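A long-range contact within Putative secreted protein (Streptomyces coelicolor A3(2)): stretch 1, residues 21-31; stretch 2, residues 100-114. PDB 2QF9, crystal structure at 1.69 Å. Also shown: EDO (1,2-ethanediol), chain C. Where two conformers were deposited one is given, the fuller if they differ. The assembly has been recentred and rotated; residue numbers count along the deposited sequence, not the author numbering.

Stretch 1, residues 21-31: QQAVEMSYIVR
Stretch 2 100-114: EMKKLGTLDGKQAEV

Stretch 1 is a single run of helix. Stretch 2 opens as a helix from E100 that gives way to a turn at L107 and D108, and becomes helical again through K110 to V114; at the turn G109 has phi/psi 49/-131, a positive phi that favours glycine. Helix 21-31 and the helix that starts stretch 2 run nearly parallel, their N-to-C directions 21° apart and their axes 9.3 Å apart at closest approach. Register is set by CA pairs: M26 CA to M101 CA at 7.2 Å, I29 CA to G105 CA at 6.1 Å, V30 CA to A112 CA at 6.5 Å.

No hydrogen bond crosses; shape and apolar contact hold the 418 Å² of buried surface. The main bump is M101, a selenomethionine with all three chi angles m, which points toward stretch 1 and sits in a hollow among Q22, E25, M26 and I29, one face of successive turns. Its CE lies 3.4 Å from E25 CG, 3.9 Å from Q22 CG and 3.8 Å from I29 CD1, so the aliphatic parts of two polar residues help line the pocket. Its SE reaches M26 CG at 3.4 Å; M26 is also selenomethionine, with chi1 at -93°, chi2 t and chi3 m.

One turn on, I29 (m, t) returns the bump. Its CG2 lies 3.8 Å from L104 CG and 3.7 Å from G105 CA, close to a backbone that carries no side chain there. L104 (t, p) points back toward stretch 1, its CD2 4.0 Å from M26 CG.

Beyond the turn, the second helix meets V30 (chi1 p): V30 CG2 lies 3.8 Å from A112 O. The contact is with this carbonyl oxygen; the CB of A112 points toward stretch 1 but stays farther off. S27 points away, its OG donating to A23 O at 3.0 Å within its own helix.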

# COMPACT_ATOMS: atom_id res chain seq x y z
N GLN A 21 5.36 -7.26 -1.87
CA GLN A 21 6.09 -6.14 -2.44
C GLN A 21 6.27 -6.28 -3.96
O GLN A 21 6.10 -5.31 -4.72
CB GLN A 21 7.46 -6.01 -1.77
CG GLN A 21 8.27 -4.83 -2.26
CD GLN A 21 9.58 -4.71 -1.50
OE1 GLN A 21 10.44 -5.60 -1.57
NE2 GLN A 21 9.74 -3.59 -0.78
N GLN A 22 6.65 -7.48 -4.40
CA GLN A 22 6.83 -7.69 -5.84
C GLN A 22 5.51 -7.60 -6.63
O GLN A 22 5.50 -7.06 -7.74
CB GLN A 22 7.55 -9.00 -6.12
CG GLN A 22 8.06 -9.03 -7.57
CD GLN A 22 8.63 -10.36 -7.97
OE1 GLN A 22 7.95 -11.38 -7.96
NE2 GLN A 22 9.91 -10.35 -8.35
N ALA A 23 4.42 -8.12 -6.06
CA ALA A 23 3.11 -8.01 -6.73
C ALA A 23 2.73 -6.54 -6.92
O ALA A 23 2.26 -6.12 -8.00
CB ALA A 23 2.03 -8.70 -5.94
N VAL A 24 2.91 -5.75 -5.87
CA VAL A 24 2.66 -4.31 -5.94
C VAL A 24 3.48 -3.67 -7.08
O VAL A 24 2.94 -2.94 -7.91
CB VAL A 24 2.92 -3.63 -4.56
CG1 VAL A 24 2.76 -2.10 -4.69
CG2 VAL A 24 1.97 -4.23 -3.49
N GLU A 25 4.78 -3.96 -7.12
CA GLU A 25 5.68 -3.45 -8.16
C GLU A 25 5.21 -3.87 -9.56
O GLU A 25 5.16 -3.03 -10.48
CB GLU A 25 7.13 -3.91 -7.88
CG GLU A 25 8.14 -3.57 -8.97
CD GLU A 25 8.39 -2.06 -9.16
OE1 GLU A 25 7.74 -1.22 -8.49
OE2 GLU A 25 9.26 -1.72 -10.01
N MSE A 26 4.88 -5.15 -9.74
CA MSE A 26 4.34 -5.61 -11.02
C MSE A 26 3.11 -4.82 -11.44
O MSE A 26 2.94 -4.50 -12.62
CB MSE A 26 3.98 -7.08 -10.93
CG MSE A 26 5.05 -7.98 -11.39
SE MSE A 26 4.18 -9.63 -11.91
CE MSE A 26 3.41 -10.11 -10.20
N SER A 27 2.24 -4.52 -10.48
CA SER A 27 1.01 -3.74 -10.71
C SER A 27 1.29 -2.31 -11.16
O SER A 27 0.64 -1.81 -12.09
CB SER A 27 0.09 -3.80 -9.48
OG SER A 27 -0.27 -5.18 -9.26
N TYR A 28 2.27 -1.66 -10.52
CA TYR A 28 2.71 -0.34 -10.95
C TYR A 28 3.23 -0.37 -12.38
O TYR A 28 2.93 0.52 -13.17
CB TYR A 28 3.79 0.22 -10.02
CG TYR A 28 3.19 1.03 -8.90
CD1 TYR A 28 2.91 0.45 -7.65
CD2 TYR A 28 2.82 2.37 -9.11
CE1 TYR A 28 2.32 1.20 -6.62
CE2 TYR A 28 2.23 3.14 -8.06
CZ TYR A 28 1.97 2.54 -6.85
OH TYR A 28 1.39 3.28 -5.83
N ILE A 29 4.01 -1.40 -12.71
CA ILE A 29 4.62 -1.50 -14.03
C ILE A 29 3.55 -1.69 -15.12
O ILE A 29 3.51 -0.92 -16.10
CB ILE A 29 5.69 -2.63 -14.11
CG1 ILE A 29 6.88 -2.33 -13.17
CG2 ILE A 29 6.19 -2.78 -15.55
CD1 ILE A 29 7.77 -3.57 -12.95
N VAL A 30 2.67 -2.67 -14.93
CA VAL A 30 1.66 -2.94 -15.97
C VAL A 30 0.73 -1.73 -16.21
O VAL A 30 0.33 -1.47 -17.33
CB VAL A 30 0.85 -4.24 -15.73
CG1 VAL A 30 -0.24 -4.05 -14.68
CG2 VAL A 30 0.25 -4.74 -17.07
N ARG A 31 0.42 -0.98 -15.15
CA ARG A 31 -0.50 0.14 -15.30
C ARG A 31 0.09 1.24 -16.18
O ARG A 31 -0.65 1.99 -16.82
CB ARG A 31 -0.99 0.66 -13.94
CG ARG A 31 -2.03 -0.27 -13.30
CD ARG A 31 -2.36 0.19 -11.86
NE ARG A 31 -2.67 1.63 -11.79
CZ ARG A 31 -3.87 2.16 -12.02
NH1 ARG A 31 -4.89 1.40 -12.37
NH2 ARG A 31 -4.03 3.48 -11.91
N GLU A 100 12.34 -11.30 -15.81
CA GLU A 100 10.89 -11.25 -16.06
C GLU A 100 10.34 -9.86 -15.76
O GLU A 100 9.51 -9.31 -16.50
CB GLU A 100 10.18 -12.31 -15.20
CG GLU A 100 10.34 -13.72 -15.80
CD GLU A 100 9.81 -14.83 -14.91
OE1 GLU A 100 9.71 -14.66 -13.68
OE2 GLU A 100 9.51 -15.91 -15.47
N MSE A 101 10.78 -9.28 -14.65
CA MSE A 101 10.36 -7.91 -14.28
C MSE A 101 10.82 -6.89 -15.32
O MSE A 101 10.07 -5.99 -15.69
CB MSE A 101 10.87 -7.53 -12.89
CG MSE A 101 10.35 -8.42 -11.77
SE MSE A 101 8.40 -8.26 -11.51
CE MSE A 101 8.40 -6.51 -10.58
N LYS A 102 12.05 -7.03 -15.80
CA LYS A 102 12.56 -6.18 -16.86
C LYS A 102 11.73 -6.33 -18.14
O LYS A 102 11.35 -5.33 -18.76
CB LYS A 102 14.03 -6.50 -17.14
CG LYS A 102 14.62 -5.69 -18.30
CD LYS A 102 16.04 -6.12 -18.63
CE LYS A 102 16.67 -5.13 -19.59
NZ LYS A 102 16.08 -5.28 -20.94
N LYS A 103 11.45 -7.58 -18.53
CA LYS A 103 10.71 -7.85 -19.75
C LYS A 103 9.35 -7.18 -19.69
O LYS A 103 8.94 -6.51 -20.64
CB LYS A 103 10.56 -9.36 -20.00
CG LYS A 103 9.83 -9.68 -21.29
CD LYS A 103 9.79 -11.18 -21.52
CE LYS A 103 8.55 -11.58 -22.33
NZ LYS A 103 8.61 -11.12 -23.74
N LEU A 104 8.67 -7.31 -18.55
CA LEU A 104 7.34 -6.71 -18.38
C LEU A 104 7.35 -5.22 -18.71
O LEU A 104 6.46 -4.72 -19.41
CB LEU A 104 6.82 -6.92 -16.94
CG LEU A 104 5.44 -6.34 -16.63
CD1 LEU A 104 4.35 -6.97 -17.50
CD2 LEU A 104 5.12 -6.53 -15.16
N GLY A 105 8.38 -4.54 -18.21
CA GLY A 105 8.57 -3.12 -18.40
C GLY A 105 8.86 -2.69 -19.83
O GLY A 105 8.74 -1.50 -20.14
N THR A 106 9.23 -3.65 -20.69
CA THR A 106 9.51 -3.38 -22.12
C THR A 106 8.29 -3.60 -23.03
O THR A 106 8.30 -3.18 -24.20
CB THR A 106 10.66 -4.26 -22.68
OG1 THR A 106 10.21 -5.61 -22.79
CG2 THR A 106 11.94 -4.16 -21.82
N LEU A 107 7.26 -4.27 -22.52
CA LEU A 107 6.07 -4.61 -23.31
C LEU A 107 5.02 -3.51 -23.29
O LEU A 107 5.03 -2.64 -22.41
CB LEU A 107 5.46 -5.92 -22.81
CG LEU A 107 6.41 -7.12 -22.88
CD1 LEU A 107 5.75 -8.35 -22.27
CD2 LEU A 107 6.84 -7.38 -24.31
N ASP A 108 4.09 -3.58 -24.26
CA ASP A 108 3.04 -2.58 -24.46
C ASP A 108 1.69 -3.24 -24.66
O ASP A 108 1.62 -4.37 -25.18
CB ASP A 108 3.36 -1.71 -25.69
CG ASP A 108 4.51 -0.75 -25.43
OD1 ASP A 108 5.59 -0.95 -26.00
OD2 ASP A 108 4.33 0.20 -24.64
N GLY A 109 0.62 -2.53 -24.29
CA GLY A 109 -0.75 -2.94 -24.62
C GLY A 109 -1.02 -4.39 -24.31
O GLY A 109 -0.67 -4.88 -23.23
N LYS A 110 -1.60 -5.10 -25.28
CA LYS A 110 -2.06 -6.46 -25.01
C LYS A 110 -0.91 -7.40 -24.59
O LYS A 110 -1.10 -8.27 -23.75
CB LYS A 110 -2.82 -7.05 -26.20
CG LYS A 110 -3.59 -8.30 -25.79
CD LYS A 110 -4.66 -8.70 -26.79
CE LYS A 110 -4.12 -9.65 -27.84
NZ LYS A 110 -5.23 -9.94 -28.84
N GLN A 111 0.26 -7.22 -25.20
CA GLN A 111 1.40 -8.07 -24.86
C GLN A 111 1.80 -7.88 -23.38
O GLN A 111 2.10 -8.86 -22.69
CB GLN A 111 2.59 -7.81 -25.77
CG GLN A 111 2.45 -8.33 -27.19
CD GLN A 111 3.76 -8.26 -27.96
OE1 GLN A 111 4.78 -7.78 -27.45
NE2 GLN A 111 3.75 -8.75 -29.20
N ALA A 112 1.80 -6.63 -22.92
CA ALA A 112 2.05 -6.35 -21.50
C ALA A 112 0.96 -6.93 -20.60
O ALA A 112 1.26 -7.49 -19.53
CB ALA A 112 2.21 -4.84 -21.27
N GLU A 113 -0.30 -6.80 -21.02
CA GLU A 113 -1.41 -7.37 -20.26
C GLU A 113 -1.23 -8.88 -20.08
O GLU A 113 -1.31 -9.42 -18.97
CB GLU A 113 -2.75 -7.10 -20.98
CG GLU A 113 -3.12 -5.63 -21.03
CD GLU A 113 -4.08 -5.33 -22.17
OE1 GLU A 113 -4.99 -6.14 -22.39
OE2 GLU A 113 -3.91 -4.29 -22.84
N VAL A 114 -0.97 -9.57 -21.20
CA VAL A 114 -0.81 -11.03 -21.17
C VAL A 114 0.35 -11.42 -20.26
O VAL A 114 0.23 -12.32 -19.42
CB VAL A 114 -0.62 -11.56 -22.61
CG1 VAL A 114 -0.08 -13.00 -22.61
CG2 VAL A 114 -1.97 -11.46 -23.37
C1 EDO C . 0.00 1.98 -2.77
O1 EDO C . 1.12 1.93 -3.65
C2 EDO C . -0.73 0.64 -2.87
O2 EDO C . -1.71 0.73 -3.89